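Secreted effector protein sseI (Salmonella enterica subsp. enterica serovar Typhimurium, PDB 4G29) is a secreted virulence effector whose catalytic domain has a papain-like fold of the cysteine protease superfamily and probably acts through a cysteine nucleophile. Local coordinates at residues Pro38-Cys42 / Ser97-Phe101; Gly65-Trp69 / Ala147-Arg153; Lys131-Tyr135 / Pro169-Asn173. All blocks are in the same frame, centred on the assembly; numbering follows the deposited sequence.

Contact 1. Residues Pro38-Cys42 / Ser97-Phe101; sequences PVGQC and SAHQF
Gln100 NE2 lies between two groups. It is hydrogen-bonded to ND1 of His80, of strand 78-87, and it also stands 3.8 Å from Cys42 SG, a contact that is not a hydrogen bond. With chi1 at 75° and the chain straight beyond CG, the amide is carried to Cys42 and OE1 to the Val39-Gly40 backbone. OE1 of Gln100 comes to 3.7 Å from Gly40 N, a near approach and not a hydrogen bond.

Most of the rest is apolar. Pro38 CG rests over one face of the His99 imidazole, 3.8 Å from the ring centroid and 23° off the normal. This is a CH-pi contact, offset toward the rim. The imidazole is held by NE2, which is hydrogen-bonded to Val96 O. Pro38 CB also meets Ser97 CB at 3.9 Å. Ser97 OG packs against Cys42 CB at 3.3 Å.

A type II turn, closed by Gln41 N to Pro38 O (3.0 Å), leads toward the following helix. Cys42, His80 and Asp95 are arranged as in a Cys-His-Asp triad, consistent with the papain-like family. The contact thus sets Gln100 beside the probable nucleophile, where its bond may help to fix the rotation of the His80 ring.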
loop_
_atom_site.group_PDB
_atom_site.type_symbol
_atom_site.label_atom_id
_atom_site.label_comp_id
_atom_site.label_asym_id
_atom_site.label_seq_id
_atom_site.Cartn_x
_atom_site.Cartn_y
_atom_site.Cartn_z
ATOM N N PRO A 38 9.727 4.351 8.723
ATOM C CA PRO A 38 8.989 3.398 7.872
ATOM C C PRO A 38 9.792 2.841 6.722
ATOM O O PRO A 38 9.343 1.873 6.120
ATOM C CB PRO A 38 7.852 4.267 7.329
ATOM C CG PRO A 38 8.356 5.614 7.353
ATOM C CD PRO A 38 9.150 5.689 8.605
ATOM N N VAL A 39 10.940 3.422 6.358
ATOM C CA VAL A 39 11.628 2.962 5.167
ATOM C C VAL A 39 12.101 1.516 5.375
ATOM O O VAL A 39 12.722 1.187 6.363
ATOM C CB VAL A 39 12.815 3.873 4.722
ATOM C CG1 VAL A 39 13.646 3.153 3.636
ATOM C CG2 VAL A 39 12.257 5.185 4.245
ATOM N N GLY A 40 11.762 0.664 4.437
ATOM C CA GLY A 40 12.126 -0.733 4.501
ATOM C C GLY A 40 11.212 -1.581 5.386
ATOM O O GLY A 40 11.477 -2.765 5.548
ATOM N N GLN A 41 10.157 -0.991 5.929
ATOM C CA GLN A 41 9.283 -1.720 6.872
ATOM C C GLN A 41 7.983 -2.337 6.393
ATOM O O GLN A 41 7.461 -3.089 7.251
ATOM C CB GLN A 41 8.914 -0.822 8.061
ATOM C CG GLN A 41 10.089 -0.300 8.820
ATOM C CD GLN A 41 10.969 -1.376 9.387
ATOM O OE1 GLN A 41 10.620 -2.549 9.448
ATOM N NE2 GLN A 41 12.124 -0.976 9.851
ATOM N N CYS A 42 7.409 -1.965 5.201
ATOM C CA CYS A 42 6.069 -2.312 4.767
ATOM C C CYS A 42 6.038 -3.825 4.830
ATOM O O CYS A 42 5.055 -4.326 5.262
ATOM C CB CYS A 42 5.542 -1.793 3.346
ATOM S SG CYS A 42 6.646 -1.877 2.176
ATOM N N SER A 97 2.842 2.546 6.634
ATOM C CA SER A 97 4.181 2.932 6.205
ATOM C C SER A 97 4.203 3.708 4.884
ATOM O O SER A 97 5.266 3.849 4.272
ATOM C CB SER A 97 5.097 1.732 6.139
ATOM O OG SER A 97 4.743 0.814 5.138
ATOM N N ALA A 98 3.058 4.249 4.463
ATOM C CA ALA A 98 2.934 4.977 3.182
ATOM C C ALA A 98 3.934 6.123 3.117
ATOM O O ALA A 98 4.497 6.453 2.068
ATOM C CB ALA A 98 1.456 5.548 3.017
ATOM N N HIS A 99 4.106 6.760 4.256
ATOM C CA HIS A 99 4.974 7.915 4.359
ATOM C C HIS A 99 6.440 7.625 4.163
ATOM O O HIS A 99 7.250 8.599 4.135
ATOM C CB HIS A 99 4.786 8.712 5.638
ATOM C CG HIS A 99 4.838 7.866 6.855
ATOM N ND1 HIS A 99 5.735 8.073 7.880
ATOM C CD2 HIS A 99 4.169 6.742 7.154
ATOM C CE1 HIS A 99 5.522 7.153 8.815
ATOM N NE2 HIS A 99 4.593 6.323 8.380
ATOM N N GLN A 100 6.801 6.356 3.962
ATOM C CA GLN A 100 8.156 6.061 3.478
ATOM C C GLN A 100 8.488 6.787 2.155
ATOM O O GLN A 100 9.646 6.966 1.844
ATOM C CB GLN A 100 8.449 4.577 3.381
ATOM C CG GLN A 100 7.810 3.856 2.234
ATOM C CD GLN A 100 8.474 2.546 1.860
ATOM O OE1 GLN A 100 9.697 2.397 1.973
ATOM N NE2 GLN A 100 7.687 1.620 1.288
ATOM N N PHE A 101 7.466 7.228 1.425
ATOM C CA PHE A 101 7.611 7.909 0.130
ATOM C C PHE A 101 7.603 9.438 0.193
ATOM O O PHE A 101 7.838 10.118 -0.835
ATOM C CB PHE A 101 6.530 7.420 -0.846
ATOM C CG PHE A 101 6.582 5.951 -1.087
ATOM C CD1 PHE A 101 7.736 5.383 -1.567
ATOM C CD2 PHE A 101 5.494 5.148 -0.800
ATOM C CE1 PHE A 101 7.849 4.034 -1.769
ATOM C CE2 PHE A 101 5.555 3.794 -1.005
ATOM C CZ PHE A 101 6.723 3.223 -1.480
#

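Contact 2. Residues Gly65-Trp69 / Ala147-Arg153; sequences GIFIW and AYDALPR
Phe67 and Tyr148 form the tight part of this contact. Tyr148 CD2 sits over one face of the Phe67 ring, 3.5 Å from Phe67 CG. The two rings are oblique, with centroids 4.6 Å apart and planes at 49°. Tyr148 also lies flat on the strand backbone. Gly65 CA stands 4.0 Å from the Tyr148 ring centroid in a CH-pi contact, and Gly65 O reaches over the same ring. Gly65 has no side chain, which gives the ring room to lie this close. At the edge of the Phe67 ring, CE1 meets Asp149 O at 3.4 Å.

Arg153 closes in from the loop. Its chain runs extended and then bends at chi3 (-64°), which brings the guanidinium to Phe67. Phe67 CE2 and CZ lie over one guanidinium face, with Arg153 NE 3.4 Å from Phe67 CZ and the two planes 59° apart. Arg153 NH2 makes a salt bridge with Asp149 OD1 (3.0 Å), and NH1 makes another with Glu158. Leu151 N reaches Asp149 OD1 from the opposite carboxylate face at 3.1 Å, forming an Asx turn. Two donors thus grip one oxygen and hold the loop in shape.

The looser side is the turn at 150-152, which is exposed. Trp69 is buried, with NE1 hydrogen-bonded to Tyr134 OH, but it meets Arg153 lightly: Trp69 CH2, at the ring edge, lies 3.7 Å from Arg153 O.

Strand 61-69 runs between strands 78-87 and 132-138. Tyr148, the first residue past helix 141-147, spans both neighbours: its OH bonds to Thr136 and its carbonyl O to Asn79. The loop therefore covers one face of the sheet, while Ile66 points away from it and touches His80.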
loop_
_atom_site.group_PDB
_atom_site.type_symbol
_atom_site.label_atom_id
_atom_site.label_comp_id
_atom_site.label_asym_id
_atom_site.label_seq_id
_atom_site.Cartn_x
_atom_site.Cartn_y
_atom_site.Cartn_z
ATOM N N GLY A 65 0.004 -6.006 -2.708
ATOM C CA GLY A 65 1.334 -5.800 -3.277
ATOM C C GLY A 65 1.258 -4.732 -4.345
ATOM O O GLY A 65 0.326 -4.762 -5.180
ATOM N N ILE A 66 2.140 -3.759 -4.276
ATOM C CA ILE A 66 2.114 -2.588 -5.122
ATOM C C ILE A 66 3.471 -2.346 -5.827
ATOM O O ILE A 66 4.575 -2.544 -5.222
ATOM C CB ILE A 66 1.767 -1.313 -4.252
ATOM C CG1 ILE A 66 0.488 -1.535 -3.459
ATOM C CG2 ILE A 66 1.776 0.060 -5.047
ATOM C CD1 ILE A 66 0.508 -0.833 -2.109
ATOM N N PHE A 67 3.411 -1.953 -7.110
ATOM C CA PHE A 67 4.587 -1.387 -7.752
ATOM C C PHE A 67 4.352 0.081 -8.131
ATOM O O PHE A 67 3.231 0.471 -8.522
ATOM C CB PHE A 67 4.994 -2.119 -9.017
ATOM C CG PHE A 67 5.726 -3.443 -8.800
ATOM C CD1 PHE A 67 6.694 -3.623 -7.759
ATOM C CD2 PHE A 67 5.552 -4.495 -9.709
ATOM C CE1 PHE A 67 7.373 -4.825 -7.612
ATOM C CE2 PHE A 67 6.224 -5.740 -9.516
ATOM C CZ PHE A 67 7.162 -5.852 -8.486
ATOM N N ILE A 68 5.448 0.849 -8.055
ATOM C CA ILE A 68 5.494 2.245 -8.474
ATOM C C ILE A 68 6.631 2.365 -9.474
ATOM O O ILE A 68 7.801 2.062 -9.144
ATOM C CB ILE A 68 5.740 3.191 -7.272
ATOM C CG1 ILE A 68 4.605 3.067 -6.253
ATOM C CG2 ILE A 68 5.874 4.641 -7.795
ATOM C CD1 ILE A 68 4.999 3.450 -4.803
ATOM N N TRP A 69 6.285 2.702 -10.716
ATOM C CA TRP A 69 7.246 2.755 -11.797
ATOM C C TRP A 69 7.367 4.201 -12.183
ATOM O O TRP A 69 6.366 4.865 -12.417
ATOM C CB TRP A 69 6.747 2.021 -13.041
ATOM C CG TRP A 69 6.727 0.522 -12.977
ATOM C CD1 TRP A 69 5.691 -0.253 -12.593
ATOM C CD2 TRP A 69 7.753 -0.362 -13.426
ATOM N NE1 TRP A 69 6.005 -1.585 -12.721
ATOM C CE2 TRP A 69 7.279 -1.689 -13.208
ATOM C CE3 TRP A 69 9.057 -0.171 -13.897
ATOM C CZ2 TRP A 69 8.038 -2.819 -13.533
ATOM C CZ3 TRP A 69 9.810 -1.307 -14.216
ATOM C CH2 TRP A 69 9.310 -2.596 -14.016
ATOM N N ALA A 147 5.401 -11.941 -5.364
ATOM C CA ALA A 147 4.851 -11.457 -6.609
ATOM C C ALA A 147 5.295 -10.018 -6.890
ATOM O O ALA A 147 5.418 -9.607 -8.032
ATOM C CB ALA A 147 3.281 -11.521 -6.567
ATOM N N TYR A 148 5.475 -9.242 -5.842
ATOM C CA TYR A 148 5.877 -7.839 -5.875
ATOM C C TYR A 148 7.239 -7.668 -5.238
ATOM O O TYR A 148 7.453 -6.849 -4.362
ATOM C CB TYR A 148 4.825 -6.892 -5.239
ATOM C CG TYR A 148 3.630 -6.685 -6.167
ATOM C CD1 TYR A 148 2.646 -7.651 -6.261
ATOM C CD2 TYR A 148 3.547 -5.523 -6.986
ATOM C CE1 TYR A 148 1.582 -7.481 -7.194
ATOM C CE2 TYR A 148 2.492 -5.329 -7.880
ATOM C CZ TYR A 148 1.513 -6.294 -7.966
ATOM O OH TYR A 148 0.504 -6.061 -8.868
ATOM N N ASP A 149 8.199 -8.435 -5.745
ATOM C CA ASP A 149 9.545 -8.469 -5.155
ATOM C C ASP A 149 10.464 -7.351 -5.659
ATOM O O ASP A 149 10.051 -6.529 -6.437
ATOM C CB ASP A 149 10.163 -9.864 -5.347
ATOM C CG ASP A 149 10.682 -10.128 -6.757
ATOM O OD1 ASP A 149 10.744 -9.224 -7.607
ATOM O OD2 ASP A 149 11.101 -11.278 -6.994
ATOM N N ALA A 150 11.703 -7.339 -5.153
ATOM C CA ALA A 150 12.671 -6.295 -5.481
ATOM C C ALA A 150 13.802 -6.832 -6.341
ATOM O O ALA A 150 14.935 -6.395 -6.205
ATOM C CB ALA A 150 13.224 -5.673 -4.206
ATOM N N LEU A 151 13.478 -7.758 -7.234
ATOM C CA LEU A 151 14.426 -8.236 -8.202
ATOM C C LEU A 151 14.138 -7.647 -9.583
ATOM O O LEU A 151 13.023 -7.155 -9.802
ATOM C CB LEU A 151 14.422 -9.770 -8.225
ATOM C CG LEU A 151 14.764 -10.457 -6.892
ATOM C CD1 LEU A 151 14.692 -11.945 -7.112
ATOM C CD2 LEU A 151 16.146 -10.022 -6.413
ATOM N N PRO A 152 15.116 -7.719 -10.512
ATOM C CA PRO A 152 14.926 -7.072 -11.820
ATOM C C PRO A 152 13.708 -7.603 -12.583
ATOM O O PRO A 152 13.379 -8.832 -12.565
ATOM C CB PRO A 152 16.232 -7.362 -12.565
ATOM C CG PRO A 152 17.208 -7.751 -11.513
ATOM C CD PRO A 152 16.453 -8.333 -10.401
ATOM N N ARG A 153 13.042 -6.656 -13.248
ATOM C CA ARG A 153 11.834 -6.902 -13.968
ATOM C C ARG A 153 11.784 -5.976 -15.170
ATOM O O ARG A 153 12.070 -4.819 -15.034
ATOM C CB ARG A 153 10.706 -6.519 -12.990
ATOM C CG ARG A 153 9.450 -6.919 -13.330
ATOM C CD ARG A 153 8.504 -6.723 -12.176
ATOM N NE ARG A 153 8.774 -7.514 -10.991
ATOM C CZ ARG A 153 8.049 -8.561 -10.563
ATOM N NH1 ARG A 153 6.994 -8.992 -11.248
ATOM N NH2 ARG A 153 8.389 -9.162 -9.412
#

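Contact 3. Residues Lys131-Tyr135 / Pro169-Asn173; sequences KLIYY and PRWFN
Leu132 fills the angle between Pro169, Trp171 and Phe172, and it carries most of this small interface. One interaction is CH-pi. Leu132 CD2 stands over one face of the Phe172 ring, 3.8 Å from the centroid and 16° off the normal. A chi1 of 171° with a chi2 of 63° brings CD2 over the Phe172 ring and CD1 against it, CD1 also reaching Pro169.

The other side-chain contacts are plain apolar packing. Leu132 CD1 meets Pro169 CD at 3.9 Å, the two side chains crossing at about a right angle. Leu132 CB touches Trp171 CZ2 at 3.8 Å, on the benzo ring of the indole, obliquely. Pro169 CG also packs on the backbone leading into the strand, 3.6 Å from Lys131 O.

No hydrogen bond joins the two segments. Polar bonds hold the helix start instead. Pro169 is the N-cap residue, and its O accepts from Phe172 N (2.9 Å), Asn173 N (3.2 Å) and Asn173 ND2. The last donor lies above the carbonyl plane. Asn173 ND2 is also bonded to Ser168 OG, so the first turn is tied to the chain just before it.

Strand 132-138 lies between strands 61-69 and 164-165. Leu132 pairs by backbone with Trp69, and its side chain touches Phe165. The contact sets helix 170-176, the last in the model, against the beginning of this strand.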
loop_
_atom_site.group_PDB
_atom_site.type_symbol
_atom_site.label_atom_id
_atom_site.label_comp_id
_atom_site.label_asym_id
_atom_site.label_seq_id
_atom_site.Cartn_x
_atom_site.Cartn_y
_atom_site.Cartn_z
ATOM N N LYS A 131 3.903 8.962 -11.955
ATOM C CA LYS A 131 4.339 7.590 -11.765
ATOM C C LYS A 131 3.184 6.625 -12.044
ATOM O O LYS A 131 1.999 6.958 -11.866
ATOM C CB LYS A 131 4.864 7.369 -10.346
ATOM C CG LYS A 131 6.104 8.205 -9.936
ATOM C CD LYS A 131 6.315 8.161 -8.408
ATOM C CE LYS A 131 7.425 9.114 -7.903
ATOM N NZ LYS A 131 8.742 8.527 -8.057
ATOM N N LEU A 132 3.554 5.441 -12.505
ATOM C CA LEU A 132 2.651 4.358 -12.759
ATOM C C LEU A 132 2.564 3.527 -11.520
ATOM O O LEU A 132 3.585 2.995 -11.030
ATOM C CB LEU A 132 3.156 3.483 -13.883
ATOM C CG LEU A 132 2.411 2.164 -14.142
ATOM C CD1 LEU A 132 0.940 2.355 -14.582
ATOM C CD2 LEU A 132 3.159 1.284 -15.181
ATOM N N ILE A 133 1.347 3.394 -11.040
ATOM C CA ILE A 133 1.096 2.640 -9.812
ATOM C C ILE A 133 0.016 1.597 -10.070
ATOM O O ILE A 133 -1.074 1.930 -10.546
ATOM C CB ILE A 133 0.679 3.554 -8.658
ATOM C CG1 ILE A 133 1.704 4.693 -8.466
ATOM C CG2 ILE A 133 0.476 2.699 -7.371
ATOM C CD1 ILE A 133 1.429 5.595 -7.270
ATOM N N TYR A 134 0.327 0.348 -9.733
ATOM C CA TYR A 134 -0.657 -0.750 -9.779
ATOM C C TYR A 134 -0.417 -1.749 -8.643
ATOM O O TYR A 134 0.674 -1.794 -8.083
ATOM C CB TYR A 134 -0.653 -1.405 -11.171
ATOM C CG TYR A 134 0.596 -2.076 -11.606
ATOM C CD1 TYR A 134 1.014 -3.313 -11.035
ATOM C CD2 TYR A 134 1.394 -1.499 -12.570
ATOM C CE1 TYR A 134 2.154 -3.917 -11.483
ATOM C CE2 TYR A 134 2.529 -2.118 -13.025
ATOM C CZ TYR A 134 2.910 -3.296 -12.486
ATOM O OH TYR A 134 4.065 -3.864 -12.932
ATOM N N TYR A 135 -1.416 -2.580 -8.415
ATOM C CA TYR A 135 -1.412 -3.533 -7.333
ATOM C C TYR A 135 -2.178 -4.808 -7.645
ATOM O O TYR A 135 -2.981 -4.902 -8.622
ATOM C CB TYR A 135 -1.942 -2.843 -6.073
ATOM C CG TYR A 135 -3.455 -2.604 -6.060
ATOM C CD1 TYR A 135 -4.323 -3.641 -5.720
ATOM C CD2 TYR A 135 -3.991 -1.346 -6.346
ATOM C CE1 TYR A 135 -5.669 -3.444 -5.666
ATOM C CE2 TYR A 135 -5.345 -1.140 -6.334
ATOM C CZ TYR A 135 -6.180 -2.167 -5.973
ATOM O OH TYR A 135 -7.542 -1.878 -5.953
ATOM N N PRO A 169 -0.423 6.832 -16.298
ATOM C CA PRO A 169 0.174 8.058 -16.828
ATOM C C PRO A 169 0.294 8.019 -18.348
ATOM O O PRO A 169 0.371 6.920 -18.962
ATOM C CB PRO A 169 1.539 8.129 -16.203
ATOM C CG PRO A 169 1.726 6.917 -15.419
ATOM C CD PRO A 169 0.466 6.136 -15.338
ATOM N N ARG A 170 0.293 9.215 -18.929
ATOM C CA ARG A 170 0.411 9.337 -20.375
ATOM C C ARG A 170 1.622 8.568 -20.907
ATOM O O ARG A 170 1.505 7.881 -21.918
ATOM C CB ARG A 170 0.377 10.814 -20.806
ATOM C CG ARG A 170 -1.065 11.403 -20.692
ATOM C CD ARG A 170 -1.227 12.852 -21.251
ATOM N NE ARG A 170 -0.889 13.001 -22.672
ATOM C CZ ARG A 170 -1.004 14.137 -23.368
ATOM N NH1 ARG A 170 -1.485 15.249 -22.805
ATOM N NH2 ARG A 170 -0.654 14.167 -24.647
ATOM N N TRP A 171 2.770 8.653 -20.253
ATOM C CA TRP A 171 3.929 7.938 -20.747
ATOM C C TRP A 171 3.685 6.436 -20.875
ATOM O O TRP A 171 4.194 5.810 -21.793
ATOM C CB TRP A 171 5.189 8.221 -19.943
ATOM C CG TRP A 171 5.257 7.646 -18.556
ATOM C CD1 TRP A 171 5.018 8.320 -17.391
ATOM C CD2 TRP A 171 5.589 6.285 -18.165
ATOM N NE1 TRP A 171 5.176 7.483 -16.319
ATOM C CE2 TRP A 171 5.520 6.231 -16.756
ATOM C CE3 TRP A 171 5.921 5.130 -18.863
ATOM C CZ2 TRP A 171 5.808 5.055 -16.034
ATOM C CZ3 TRP A 171 6.161 3.961 -18.167
ATOM C CH2 TRP A 171 6.127 3.934 -16.753
ATOM N N PHE A 172 2.907 5.838 -19.970
ATOM C CA PHE A 172 2.735 4.400 -20.020
ATOM C C PHE A 172 1.791 4.028 -21.137
ATOM O O PHE A 172 2.020 3.062 -21.868
ATOM C CB PHE A 172 2.193 3.902 -18.664
ATOM C CG PHE A 172 1.837 2.467 -18.634
ATOM C CD1 PHE A 172 2.790 1.459 -18.800
ATOM C CD2 PHE A 172 0.558 2.094 -18.388
ATOM C CE1 PHE A 172 2.414 0.117 -18.711
ATOM C CE2 PHE A 172 0.176 0.755 -18.290
ATOM C CZ PHE A 172 1.088 -0.222 -18.454
ATOM N N ASN A 173 0.743 4.838 -21.327
ATOM C CA ASN A 173 -0.165 4.584 -22.435
ATOM C C ASN A 173 0.536 4.734 -23.784
ATOM O O ASN A 173 0.331 3.894 -24.688
ATOM C CB ASN A 173 -1.421 5.445 -22.316
ATOM C CG ASN A 173 -2.351 4.897 -21.242
ATOM O OD1 ASN A 173 -3.093 3.958 -21.499
ATOM N ND2 ASN A 173 -2.215 5.396 -20.011
#

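Overall arrangement
From the N terminus, contact 1 opens at 38-42, just ahead of the following helix. Before it closes at 97-101, strand 61-69 opens contact 2, so the two cross. Contact 3 opens at 131-135, after contact 1 has closed, and these two are in series. It crosses contact 2, which closes at 147-153, well before 169-173. Contact 1 joins the turn before the central helix to the loop after strand 90-95. Contacts 2 and 3 share the sheet through paired strands 61-69 and 132-138. One binds the loop after helix 141-147, the other the C-terminal helix. Phe101 packs on Ile68 between contacts 1 and 2.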